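Local atomic coordinates of uncharacterized protein (Methanothermobacter thermautotrophicus, PDB entry 1L1S), a protein that is of unknown function but belongs to the DsrE/DsrF-like family, whose characterised relatives take part in sulfur metabolism. Residues R36-A41 against G66-A71. Residues are numbered along the deposited sequence; the frame is centred on the assembly and turned at random.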
loop_
_atom_site.group_PDB
_atom_site.type_symbol
_atom_site.label_atom_id
_atom_site.label_comp_id
_atom_site.label_asym_id
_atom_site.label_seq_id
_atom_site.Cartn_x
_atom_site.Cartn_y
_atom_site.Cartn_z
ATOM N N ARG A 36 -1.542 8.769 -17.120
ATOM C CA ARG A 36 -2.734 9.395 -16.603
ATOM C C ARG A 36 -2.686 9.144 -15.088
ATOM O O ARG A 36 -2.520 8.006 -14.639
ATOM C CB ARG A 36 -3.953 8.744 -17.247
ATOM C CG ARG A 36 -5.262 9.374 -16.880
ATOM C CD ARG A 36 -6.361 8.825 -17.758
ATOM N NE ARG A 36 -7.660 9.322 -17.321
ATOM C CZ ARG A 36 -8.816 8.770 -17.655
ATOM N NH1 ARG A 36 -8.840 7.698 -18.441
ATOM N NH2 ARG A 36 -9.947 9.274 -17.176
ATOM N N ILE A 37 -2.805 10.211 -14.305
ATOM C CA ILE A 37 -2.736 10.084 -12.857
ATOM C C ILE A 37 -3.928 10.618 -12.061
ATOM O O ILE A 37 -4.409 11.721 -12.318
ATOM C CB ILE A 37 -1.516 10.827 -12.287
ATOM C CG1 ILE A 37 -0.230 10.423 -13.015
ATOM C CG2 ILE A 37 -1.398 10.541 -10.793
ATOM C CD1 ILE A 37 1.020 11.137 -12.456
ATOM N N GLU A 38 -4.355 9.843 -11.063
ATOM C CA GLU A 38 -5.420 10.252 -10.159
ATOM C C GLU A 38 -4.936 10.068 -8.735
ATOM O O GLU A 38 -4.247 9.098 -8.427
ATOM C CB GLU A 38 -6.692 9.434 -10.361
ATOM C CG GLU A 38 -7.342 9.640 -11.722
ATOM C CD GLU A 38 -8.745 9.062 -11.787
ATOM O OE1 GLU A 38 -9.025 8.095 -11.036
ATOM O OE2 GLU A 38 -9.558 9.568 -12.593
ATOM N N VAL A 39 -5.288 11.011 -7.871
ATOM C CA VAL A 39 -4.903 10.952 -6.471
ATOM C C VAL A 39 -6.172 10.903 -5.617
ATOM O O VAL A 39 -6.954 11.864 -5.580
ATOM C CB VAL A 39 -4.071 12.180 -6.062
ATOM C CG1 VAL A 39 -3.716 12.099 -4.604
ATOM C CG2 VAL A 39 -2.804 12.262 -6.891
ATOM N N VAL A 40 -6.363 9.773 -4.940
ATOM C CA VAL A 40 -7.515 9.566 -4.088
ATOM C C VAL A 40 -7.117 9.747 -2.632
ATOM O O VAL A 40 -6.287 9.001 -2.096
ATOM C CB VAL A 40 -8.099 8.147 -4.262
ATOM C CG1 VAL A 40 -9.299 7.958 -3.321
ATOM C CG2 VAL A 40 -8.512 7.927 -5.705
ATOM N N ALA A 41 -7.730 10.735 -1.995
ATOM C CA ALA A 41 -7.444 11.045 -0.612
ATOM C C ALA A 41 -8.697 10.903 0.231
ATOM O O ALA A 41 -9.753 11.436 -0.130
ATOM C CB ALA A 41 -6.921 12.467 -0.507
ATOM N N GLY A 66 -2.817 18.143 -15.395
ATOM C CA GLY A 66 -3.594 16.966 -15.734
ATOM C C GLY A 66 -3.857 15.984 -14.611
ATOM O O GLY A 66 -4.547 14.984 -14.816
ATOM N N VAL A 67 -3.305 16.243 -13.429
ATOM C CA VAL A 67 -3.519 15.354 -12.291
ATOM C C VAL A 67 -4.900 15.603 -11.685
ATOM O O VAL A 67 -5.260 16.738 -11.357
ATOM C CB VAL A 67 -2.458 15.569 -11.173
ATOM C CG1 VAL A 67 -2.720 14.599 -10.016
ATOM C CG2 VAL A 67 -1.054 15.376 -11.724
ATOM N N ARG A 68 -5.658 14.529 -11.520
ATOM C CA ARG A 68 -6.986 14.611 -10.947
ATOM C C ARG A 68 -7.014 14.187 -9.467
ATOM O O ARG A 68 -6.760 13.026 -9.129
ATOM C CB ARG A 68 -7.952 13.727 -11.752
ATOM C CG ARG A 68 -9.388 13.793 -11.277
ATOM C CD ARG A 68 -10.254 12.708 -11.926
ATOM N NE ARG A 68 -11.659 12.846 -11.545
ATOM C CZ ARG A 68 -12.544 11.855 -11.564
ATOM N NH1 ARG A 68 -12.169 10.639 -11.942
ATOM N NH2 ARG A 68 -13.807 12.080 -11.219
ATOM N N PHE A 69 -7.324 15.135 -8.588
ATOM C CA PHE A 69 -7.420 14.827 -7.167
ATOM C C PHE A 69 -8.887 14.539 -6.860
ATOM O O PHE A 69 -9.769 15.285 -7.276
ATOM C CB PHE A 69 -6.918 15.997 -6.320
ATOM C CG PHE A 69 -5.440 16.211 -6.421
ATOM C CD1 PHE A 69 -4.895 16.907 -7.496
ATOM C CD2 PHE A 69 -4.585 15.710 -5.444
ATOM C CE1 PHE A 69 -3.530 17.100 -7.594
ATOM C CE2 PHE A 69 -3.216 15.900 -5.534
ATOM C CZ PHE A 69 -2.687 16.597 -6.607
ATOM N N CYS A 70 -9.127 13.451 -6.135
ATOM C CA CYS A 70 -10.470 13.007 -5.782
ATOM C C CYS A 70 -10.681 12.909 -4.276
ATOM O O CYS A 70 -9.899 12.274 -3.575
ATOM C CB CYS A 70 -10.732 11.638 -6.408
ATOM S SG CYS A 70 -10.333 11.555 -8.173
ATOM N N ALA A 71 -11.748 13.540 -3.792
ATOM C CA ALA A 71 -12.101 13.530 -2.377
ATOM C C ALA A 71 -13.243 12.534 -2.203
ATOM O O ALA A 71 -14.050 12.341 -3.111
ATOM C CB ALA A 71 -12.537 14.922 -1.934
HETATM O O HOH W 1 -2.312 12.954 -15.286
#
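Val39 and Phe69 pair in register, CA to CA 4.7 Å, in a parallel beta-alpha-beta unit of the DsrE/DsrF-like fold: strand 35-41, helix 56-64 and strand 68-72, the two strands adjacent. The pairing illustrates how such a unit puts alternate residues on opposite faces of its sheet. Four backbone bonds join the strands. Arg68 N reaches Ile37 O and Val39 N reaches Arg68 O, after which Cys70 N meets Val39 O at 2.7 Å and Ala41 N meets Cys70 O.

On one face Val39 and Phe69 project in the same direction, one alongside the other, with Val39 CB 3.6 Å from Phe69 CD2. Val39 CG2, anti to its own carbonyl carbon, touches Val67 CG1 at 3.9 Å as well as Phe69 CE2. Helix 56-64 covers Phe69 through Val59, Leu62 and Thr63, while Leu21 and Val25 of helix 15-31 lie against Val39 and Val67, respectively.

The other face carries a charged pair. The side chains of Glu38 and Arg68 run alongside each other, and Arg68 NH1 donates to Glu38 OE2 over 2.9 Å. The acceptor lies almost in the guanidinium plane, whereas the donor stands 42° out of the carboxylate plane. Arg103 forms a second salt bridge to OE2 and His99 NE2 is hydrogen-bonded to OE1, so both buried carboxylate oxygens have partners. Arg68 NE has a second charged partner in Asp91. An alanine here in place of Glu38 would probably leave Arg68 and Arg103 without the negative charge they share and His99 without its partner.

Where segments 36-41 and 66-71 diverge, a water accepts from Ile37 N and bonds weakly to Gly66 O, on the C-prime residue of the Schellman motif ending helix 56-64. At the charged pair, Cys70 SG sits 3.8 Å above the Arg68 guanidinium plane, displaced toward its rim.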